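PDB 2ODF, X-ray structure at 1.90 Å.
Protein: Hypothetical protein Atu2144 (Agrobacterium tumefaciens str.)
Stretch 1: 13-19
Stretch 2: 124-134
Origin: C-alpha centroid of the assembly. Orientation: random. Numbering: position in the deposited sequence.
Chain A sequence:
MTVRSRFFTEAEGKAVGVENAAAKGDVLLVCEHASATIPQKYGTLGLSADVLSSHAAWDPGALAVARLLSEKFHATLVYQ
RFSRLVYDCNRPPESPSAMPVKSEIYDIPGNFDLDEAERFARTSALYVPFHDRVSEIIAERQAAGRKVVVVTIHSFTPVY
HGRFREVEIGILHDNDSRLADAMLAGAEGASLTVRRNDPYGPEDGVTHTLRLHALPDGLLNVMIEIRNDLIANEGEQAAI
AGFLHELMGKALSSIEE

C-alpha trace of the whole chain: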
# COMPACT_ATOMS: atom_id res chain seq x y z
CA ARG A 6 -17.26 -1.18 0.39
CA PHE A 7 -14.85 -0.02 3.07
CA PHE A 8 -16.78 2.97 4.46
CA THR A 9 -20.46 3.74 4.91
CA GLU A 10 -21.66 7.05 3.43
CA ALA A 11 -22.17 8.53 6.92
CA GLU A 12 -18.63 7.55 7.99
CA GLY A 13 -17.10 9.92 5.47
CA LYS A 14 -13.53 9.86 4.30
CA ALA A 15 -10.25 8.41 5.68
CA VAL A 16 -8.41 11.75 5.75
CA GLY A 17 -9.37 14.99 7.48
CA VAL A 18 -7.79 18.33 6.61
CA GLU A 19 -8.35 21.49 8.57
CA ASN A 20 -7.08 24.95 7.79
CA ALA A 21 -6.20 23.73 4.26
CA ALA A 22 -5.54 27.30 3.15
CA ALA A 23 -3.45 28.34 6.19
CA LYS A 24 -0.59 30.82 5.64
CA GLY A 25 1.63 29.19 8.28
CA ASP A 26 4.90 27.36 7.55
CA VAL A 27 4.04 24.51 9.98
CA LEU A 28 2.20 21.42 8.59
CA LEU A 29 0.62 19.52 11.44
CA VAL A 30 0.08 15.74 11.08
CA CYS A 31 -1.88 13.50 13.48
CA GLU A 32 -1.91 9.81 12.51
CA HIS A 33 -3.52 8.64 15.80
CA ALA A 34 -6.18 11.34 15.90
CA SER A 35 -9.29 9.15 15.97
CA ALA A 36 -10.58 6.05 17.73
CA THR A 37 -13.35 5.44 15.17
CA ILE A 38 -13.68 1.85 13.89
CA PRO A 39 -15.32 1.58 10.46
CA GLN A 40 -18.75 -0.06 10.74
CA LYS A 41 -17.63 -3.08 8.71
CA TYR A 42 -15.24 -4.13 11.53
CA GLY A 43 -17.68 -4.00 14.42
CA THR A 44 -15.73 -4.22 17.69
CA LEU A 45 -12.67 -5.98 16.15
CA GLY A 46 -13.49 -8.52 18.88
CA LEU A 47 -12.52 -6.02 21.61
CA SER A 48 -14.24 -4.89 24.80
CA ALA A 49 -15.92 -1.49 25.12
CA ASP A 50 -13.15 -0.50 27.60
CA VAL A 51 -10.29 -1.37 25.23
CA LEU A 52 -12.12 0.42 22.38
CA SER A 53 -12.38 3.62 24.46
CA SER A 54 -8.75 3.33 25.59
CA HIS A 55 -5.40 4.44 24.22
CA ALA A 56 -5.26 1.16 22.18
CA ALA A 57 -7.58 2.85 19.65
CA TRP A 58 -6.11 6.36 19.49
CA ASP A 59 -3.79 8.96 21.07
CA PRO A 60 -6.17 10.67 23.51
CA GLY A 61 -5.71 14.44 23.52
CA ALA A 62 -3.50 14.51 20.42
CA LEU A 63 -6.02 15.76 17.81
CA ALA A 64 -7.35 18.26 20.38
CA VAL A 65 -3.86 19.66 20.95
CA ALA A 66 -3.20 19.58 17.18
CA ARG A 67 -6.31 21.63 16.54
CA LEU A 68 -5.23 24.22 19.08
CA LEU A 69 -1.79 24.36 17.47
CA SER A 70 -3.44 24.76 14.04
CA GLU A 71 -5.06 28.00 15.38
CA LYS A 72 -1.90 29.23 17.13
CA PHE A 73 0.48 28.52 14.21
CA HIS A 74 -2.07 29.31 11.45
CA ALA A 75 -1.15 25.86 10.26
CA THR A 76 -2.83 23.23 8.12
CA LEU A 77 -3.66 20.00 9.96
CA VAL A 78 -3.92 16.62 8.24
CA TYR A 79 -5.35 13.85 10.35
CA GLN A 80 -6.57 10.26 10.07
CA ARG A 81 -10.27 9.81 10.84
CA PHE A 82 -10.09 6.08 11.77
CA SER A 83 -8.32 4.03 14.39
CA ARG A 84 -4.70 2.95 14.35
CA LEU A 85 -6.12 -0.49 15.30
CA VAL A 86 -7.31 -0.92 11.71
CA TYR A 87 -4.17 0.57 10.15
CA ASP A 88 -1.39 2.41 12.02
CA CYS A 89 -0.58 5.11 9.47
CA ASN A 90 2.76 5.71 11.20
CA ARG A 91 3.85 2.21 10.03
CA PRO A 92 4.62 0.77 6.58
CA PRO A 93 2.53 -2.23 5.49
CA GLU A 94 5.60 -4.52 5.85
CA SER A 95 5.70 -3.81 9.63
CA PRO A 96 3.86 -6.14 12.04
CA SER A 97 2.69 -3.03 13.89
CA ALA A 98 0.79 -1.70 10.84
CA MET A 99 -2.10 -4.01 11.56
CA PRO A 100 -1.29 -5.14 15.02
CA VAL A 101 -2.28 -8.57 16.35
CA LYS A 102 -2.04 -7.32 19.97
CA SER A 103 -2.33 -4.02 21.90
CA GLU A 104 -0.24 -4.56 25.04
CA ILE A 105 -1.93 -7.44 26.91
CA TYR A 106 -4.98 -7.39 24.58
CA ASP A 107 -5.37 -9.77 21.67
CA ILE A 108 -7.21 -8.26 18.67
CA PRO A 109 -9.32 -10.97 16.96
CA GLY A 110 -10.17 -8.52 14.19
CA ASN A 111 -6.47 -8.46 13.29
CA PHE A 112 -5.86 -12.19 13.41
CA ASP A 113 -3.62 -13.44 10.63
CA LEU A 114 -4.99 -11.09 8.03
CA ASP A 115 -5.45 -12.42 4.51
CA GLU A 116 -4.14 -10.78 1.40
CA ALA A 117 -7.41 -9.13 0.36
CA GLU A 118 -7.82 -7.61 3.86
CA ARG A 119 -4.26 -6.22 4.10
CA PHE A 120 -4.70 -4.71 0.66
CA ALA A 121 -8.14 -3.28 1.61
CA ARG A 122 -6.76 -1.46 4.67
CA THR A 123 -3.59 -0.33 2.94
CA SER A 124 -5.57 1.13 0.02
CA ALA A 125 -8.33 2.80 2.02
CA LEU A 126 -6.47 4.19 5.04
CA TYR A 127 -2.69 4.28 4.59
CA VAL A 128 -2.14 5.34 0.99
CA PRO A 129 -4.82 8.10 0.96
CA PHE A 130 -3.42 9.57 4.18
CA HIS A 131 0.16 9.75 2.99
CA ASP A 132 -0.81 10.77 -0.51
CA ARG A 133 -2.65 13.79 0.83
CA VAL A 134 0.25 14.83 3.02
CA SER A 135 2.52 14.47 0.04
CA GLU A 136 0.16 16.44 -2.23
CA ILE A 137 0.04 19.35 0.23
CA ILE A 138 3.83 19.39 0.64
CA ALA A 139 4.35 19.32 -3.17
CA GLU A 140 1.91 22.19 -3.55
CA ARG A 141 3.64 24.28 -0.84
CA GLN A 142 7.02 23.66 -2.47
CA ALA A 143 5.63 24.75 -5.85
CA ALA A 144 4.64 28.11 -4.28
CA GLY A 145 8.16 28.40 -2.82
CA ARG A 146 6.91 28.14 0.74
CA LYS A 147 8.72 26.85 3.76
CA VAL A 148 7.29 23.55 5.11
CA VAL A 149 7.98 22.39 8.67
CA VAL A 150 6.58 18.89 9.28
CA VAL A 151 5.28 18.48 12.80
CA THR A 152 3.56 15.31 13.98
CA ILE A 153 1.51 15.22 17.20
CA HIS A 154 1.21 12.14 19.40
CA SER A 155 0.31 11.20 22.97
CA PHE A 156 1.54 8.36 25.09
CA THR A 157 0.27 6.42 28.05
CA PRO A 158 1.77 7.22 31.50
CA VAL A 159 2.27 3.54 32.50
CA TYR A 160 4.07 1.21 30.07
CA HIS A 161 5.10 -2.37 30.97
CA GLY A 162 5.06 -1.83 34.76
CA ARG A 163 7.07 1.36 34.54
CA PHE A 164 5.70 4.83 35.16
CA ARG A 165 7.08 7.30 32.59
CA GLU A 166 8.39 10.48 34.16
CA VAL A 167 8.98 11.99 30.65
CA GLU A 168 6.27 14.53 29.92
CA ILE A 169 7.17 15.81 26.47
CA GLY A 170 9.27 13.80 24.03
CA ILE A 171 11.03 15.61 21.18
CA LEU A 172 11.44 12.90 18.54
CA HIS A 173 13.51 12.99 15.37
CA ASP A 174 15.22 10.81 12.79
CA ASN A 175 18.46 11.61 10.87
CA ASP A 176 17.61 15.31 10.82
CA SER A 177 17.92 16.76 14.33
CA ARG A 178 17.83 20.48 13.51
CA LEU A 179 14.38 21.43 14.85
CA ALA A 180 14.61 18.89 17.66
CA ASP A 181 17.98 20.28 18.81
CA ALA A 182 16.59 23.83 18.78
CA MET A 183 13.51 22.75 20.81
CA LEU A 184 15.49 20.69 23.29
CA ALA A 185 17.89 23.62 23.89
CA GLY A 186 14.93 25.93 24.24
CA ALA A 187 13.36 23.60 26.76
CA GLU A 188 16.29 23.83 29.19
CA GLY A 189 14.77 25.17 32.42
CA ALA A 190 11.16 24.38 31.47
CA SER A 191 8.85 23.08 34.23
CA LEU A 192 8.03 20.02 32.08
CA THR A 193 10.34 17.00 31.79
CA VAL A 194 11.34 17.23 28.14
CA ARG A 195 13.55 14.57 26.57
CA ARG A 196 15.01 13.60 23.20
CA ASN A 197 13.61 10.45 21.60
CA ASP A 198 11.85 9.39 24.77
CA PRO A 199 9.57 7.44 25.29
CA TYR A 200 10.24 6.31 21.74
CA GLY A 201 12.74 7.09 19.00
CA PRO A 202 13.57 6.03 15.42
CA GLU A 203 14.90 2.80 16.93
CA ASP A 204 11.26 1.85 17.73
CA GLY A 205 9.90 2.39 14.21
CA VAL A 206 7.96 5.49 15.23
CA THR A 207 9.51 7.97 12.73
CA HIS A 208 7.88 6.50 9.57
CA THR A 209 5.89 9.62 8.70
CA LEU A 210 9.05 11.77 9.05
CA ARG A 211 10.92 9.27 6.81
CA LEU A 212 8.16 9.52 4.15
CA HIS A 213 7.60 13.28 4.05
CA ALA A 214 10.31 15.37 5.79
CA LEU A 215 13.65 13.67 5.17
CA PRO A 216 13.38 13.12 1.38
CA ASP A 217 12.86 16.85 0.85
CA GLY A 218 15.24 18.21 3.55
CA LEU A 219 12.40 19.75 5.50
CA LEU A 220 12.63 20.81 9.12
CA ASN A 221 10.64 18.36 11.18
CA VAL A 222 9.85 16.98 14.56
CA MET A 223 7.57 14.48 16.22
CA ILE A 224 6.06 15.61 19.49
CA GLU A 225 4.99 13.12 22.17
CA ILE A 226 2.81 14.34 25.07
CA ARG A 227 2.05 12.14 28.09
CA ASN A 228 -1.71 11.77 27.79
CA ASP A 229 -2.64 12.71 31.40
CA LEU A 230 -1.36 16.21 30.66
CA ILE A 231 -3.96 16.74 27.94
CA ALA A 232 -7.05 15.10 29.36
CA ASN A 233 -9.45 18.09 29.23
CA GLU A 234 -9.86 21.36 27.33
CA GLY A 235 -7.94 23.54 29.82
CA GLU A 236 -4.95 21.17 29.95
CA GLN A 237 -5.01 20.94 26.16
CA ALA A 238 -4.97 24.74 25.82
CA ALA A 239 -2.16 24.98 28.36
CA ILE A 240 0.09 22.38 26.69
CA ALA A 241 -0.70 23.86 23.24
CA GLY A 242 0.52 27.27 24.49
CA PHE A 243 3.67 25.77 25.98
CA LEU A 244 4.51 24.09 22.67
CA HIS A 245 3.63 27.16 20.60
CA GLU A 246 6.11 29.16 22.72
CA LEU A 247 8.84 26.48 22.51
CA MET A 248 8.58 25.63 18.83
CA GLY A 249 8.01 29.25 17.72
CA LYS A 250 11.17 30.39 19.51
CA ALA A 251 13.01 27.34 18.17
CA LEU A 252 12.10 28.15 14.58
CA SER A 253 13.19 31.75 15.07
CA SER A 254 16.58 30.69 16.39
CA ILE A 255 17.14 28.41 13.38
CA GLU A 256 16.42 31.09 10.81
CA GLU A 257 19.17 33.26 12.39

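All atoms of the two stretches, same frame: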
# COMPACT_ATOMS: atom_id res chain seq x y z
N GLY A 13 -17.94 8.95 6.17
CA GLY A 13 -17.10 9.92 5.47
C GLY A 13 -15.82 9.32 4.96
O GLY A 13 -15.76 8.13 4.59
N LYS A 14 -14.77 10.15 4.96
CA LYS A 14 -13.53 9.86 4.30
C LYS A 14 -12.38 9.55 5.29
O LYS A 14 -12.41 9.97 6.44
CB LYS A 14 -13.24 11.03 3.36
CG LYS A 14 -11.80 11.43 3.26
CD LYS A 14 -11.14 10.88 2.01
CE LYS A 14 -9.69 10.61 2.15
NZ LYS A 14 -9.04 11.17 0.97
N ALA A 15 -11.41 8.77 4.85
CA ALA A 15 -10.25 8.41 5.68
C ALA A 15 -9.51 9.62 6.26
O ALA A 15 -9.09 9.60 7.38
CB ALA A 15 -9.26 7.53 4.87
N VAL A 16 -9.34 10.65 5.45
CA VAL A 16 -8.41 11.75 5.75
C VAL A 16 -9.18 13.03 6.03
O VAL A 16 -10.07 13.38 5.29
CB VAL A 16 -7.43 12.01 4.60
CG1 VAL A 16 -6.39 13.06 5.02
CG2 VAL A 16 -6.72 10.70 4.15
N GLY A 17 -8.87 13.67 7.16
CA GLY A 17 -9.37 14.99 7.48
C GLY A 17 -8.32 16.05 7.24
O GLY A 17 -7.12 15.81 7.45
N VAL A 18 -8.73 17.21 6.75
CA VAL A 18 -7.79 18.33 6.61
C VAL A 18 -8.50 19.56 7.13
O VAL A 18 -9.64 19.80 6.75
CB VAL A 18 -7.30 18.54 5.16
CG1 VAL A 18 -6.43 19.83 5.05
CG2 VAL A 18 -6.53 17.31 4.65
N GLU A 19 -7.84 20.27 8.01
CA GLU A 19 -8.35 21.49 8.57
C GLU A 19 -7.37 22.63 8.33
O GLU A 19 -6.20 22.43 8.28
CB GLU A 19 -8.69 21.32 10.04
CG GLU A 19 -9.96 20.50 10.29
CD GLU A 19 -10.17 20.18 11.76
OE1 GLU A 19 -9.46 20.74 12.58
OE2 GLU A 19 -11.05 19.40 12.08
N SER A 124 -5.03 0.29 1.09
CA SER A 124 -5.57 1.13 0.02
C SER A 124 -6.48 2.24 0.50
O SER A 124 -6.53 3.29 -0.11
CB SER A 124 -6.39 0.28 -0.95
OG SER A 124 -6.94 1.11 -1.95
N ALA A 125 -7.24 1.95 1.55
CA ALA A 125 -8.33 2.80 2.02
C ALA A 125 -7.88 3.80 3.08
O ALA A 125 -8.40 4.91 3.12
CB ALA A 125 -9.45 1.96 2.57
N LEU A 126 -6.92 3.38 3.92
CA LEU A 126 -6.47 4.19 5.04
C LEU A 126 -5.07 4.74 4.88
O LEU A 126 -4.90 5.92 5.05
CB LEU A 126 -6.55 3.41 6.35
CG LEU A 126 -7.97 3.06 6.81
CD1 LEU A 126 -7.87 2.12 8.01
CD2 LEU A 126 -8.86 4.32 7.11
N TYR A 127 -4.09 3.90 4.52
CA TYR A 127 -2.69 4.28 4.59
C TYR A 127 -2.27 5.12 3.40
O TYR A 127 -1.70 6.21 3.57
CB TYR A 127 -1.83 3.01 4.74
CG TYR A 127 -0.34 3.18 4.64
CD1 TYR A 127 0.41 3.75 5.67
CD2 TYR A 127 0.35 2.72 3.51
CE1 TYR A 127 1.81 3.85 5.57
CE2 TYR A 127 1.71 2.81 3.42
CZ TYR A 127 2.44 3.38 4.42
OH TYR A 127 3.81 3.46 4.25
N VAL A 128 -2.58 4.64 2.19
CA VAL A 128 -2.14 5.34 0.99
C VAL A 128 -2.84 6.71 0.85
O VAL A 128 -2.17 7.69 0.55
CB VAL A 128 -2.14 4.43 -0.29
CG1 VAL A 128 -1.83 5.26 -1.56
CG2 VAL A 128 -1.08 3.28 -0.14
N PRO A 129 -4.17 6.80 1.03
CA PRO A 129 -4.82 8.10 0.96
C PRO A 129 -4.26 9.12 1.94
O PRO A 129 -4.01 10.26 1.54
CB PRO A 129 -6.33 7.79 1.25
CG PRO A 129 -6.47 6.38 0.80
CD PRO A 129 -5.18 5.72 1.17
N PHE A 130 -3.96 8.70 3.17
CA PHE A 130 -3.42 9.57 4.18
C PHE A 130 -2.07 10.17 3.74
O PHE A 130 -1.92 11.40 3.68
CB PHE A 130 -3.32 8.84 5.53
CG PHE A 130 -2.77 9.69 6.63
CD1 PHE A 130 -3.57 10.66 7.24
CD2 PHE A 130 -1.46 9.55 7.05
CE1 PHE A 130 -3.03 11.47 8.24
CE2 PHE A 130 -0.92 10.37 8.03
CZ PHE A 130 -1.71 11.32 8.62
N HIS A 131 -1.13 9.32 3.41
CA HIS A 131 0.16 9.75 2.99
C HIS A 131 0.16 10.49 1.67
O HIS A 131 0.92 11.37 1.49
CB HIS A 131 1.17 8.65 3.11
CG HIS A 131 1.43 8.24 4.52
ND1 HIS A 131 2.11 9.03 5.40
CD2 HIS A 131 1.03 7.16 5.22
CE1 HIS A 131 2.13 8.44 6.58
NE2 HIS A 131 1.50 7.30 6.49
N ASP A 132 -0.71 10.11 0.77
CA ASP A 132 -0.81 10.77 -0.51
C ASP A 132 -1.25 12.24 -0.31
O ASP A 132 -0.83 13.09 -0.99
CB ASP A 132 -1.77 10.04 -1.44
CG ASP A 132 -1.12 8.85 -2.19
OD1 ASP A 132 0.06 8.59 -2.05
OD2 ASP A 132 -1.82 8.22 -2.92
N ARG A 133 -2.14 12.46 0.62
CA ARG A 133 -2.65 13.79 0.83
C ARG A 133 -1.57 14.66 1.46
O ARG A 133 -1.42 15.75 1.10
CB ARG A 133 -3.86 13.76 1.73
CG ARG A 133 -4.52 15.06 1.88
CD ARG A 133 -5.13 15.51 0.62
NE ARG A 133 -6.04 16.60 0.87
CZ ARG A 133 -7.29 16.44 1.28
NH1 ARG A 133 -7.77 15.24 1.46
NH2 ARG A 133 -8.05 17.48 1.48
N VAL A 134 -0.85 14.12 2.42
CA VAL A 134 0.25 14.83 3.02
C VAL A 134 1.25 15.19 1.94
O VAL A 134 1.63 16.29 1.79
CB VAL A 134 0.88 14.00 4.11
CG1 VAL A 134 2.12 14.61 4.61
CG2 VAL A 134 -0.12 13.70 5.22

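Residues 13-19 lie along one side of the helix that runs through 124-134, and the contact between them is made by packing alone: no hydrogen bond crosses from one stretch to the other. The strand at 16-19 runs in nearly the same direction as the helix, with 26° between their N-to-C directions and a closest approach of 8.9 Å between their axes. Together the two stretches bury 357 Å², counting both sides.

Apolar contacts form the centre. Val16, in the t rotamer, points toward the helix and sets CG2 against the backbone at the junction of Pro129 and Phe130, 3.5 Å from Phe130 CA and 3.7 Å from Pro129 C. The same CG2 atom is 4.1 Å from Pro129 CB and 4.1 Å from Phe130 CB, so a single methyl group touches both residues. Val16 CG1 lies oblique to the Phe130 ring and 4.2 Å from Arg133 CG. A branched, uncharged side chain suits this buried position against the helix backbone. Pro129, whose CA-to-CB bond points toward the strand, offers a compact hydrocarbon surface; the helix is kinked here, as the proline nitrogen carries no hydrogen to bond to the preceding turn.

Ala15 continues the apolar packing. Ala15 CB lies 3.3 Å from Ala125 O and 3.9 Å from Leu126 CD2. The CA-to-CB bond of Leu126 points away from the strand, but its side chain, with chi1 m and chi2 t, brings the end nearer and allows this contact. The single methyl of Ala15 suits a place where CB already meets Ala125 O at 3.3 Å; the stretches approach to 5.7 Å between Ala15 CA and Leu126 CA.

Charged side chains extend the contact at its margin. Arg133 points toward the strand, and its long side chain reaches Val18, whose CG2 sits over one face of the guanidinium, 3.5 Å from Arg133 NH2. The flat group thus offers a surface for an aliphatic branch to pack upon. Lys14 leaves the backbone sideways, but its end comes nearer the helix, placing Lys14 NZ 4.3 Å from Pro129 CB and 4.3 Å from Arg133 NH1. The latter pair brings like charges together near the guanidinium plane and forms no attractive polar link.

The strand alternates as strands do. Val16 and Val18 both point toward the helix, whereas a CB on the intervening Gly17 would point away, and Gly17 loses no surface to the helix.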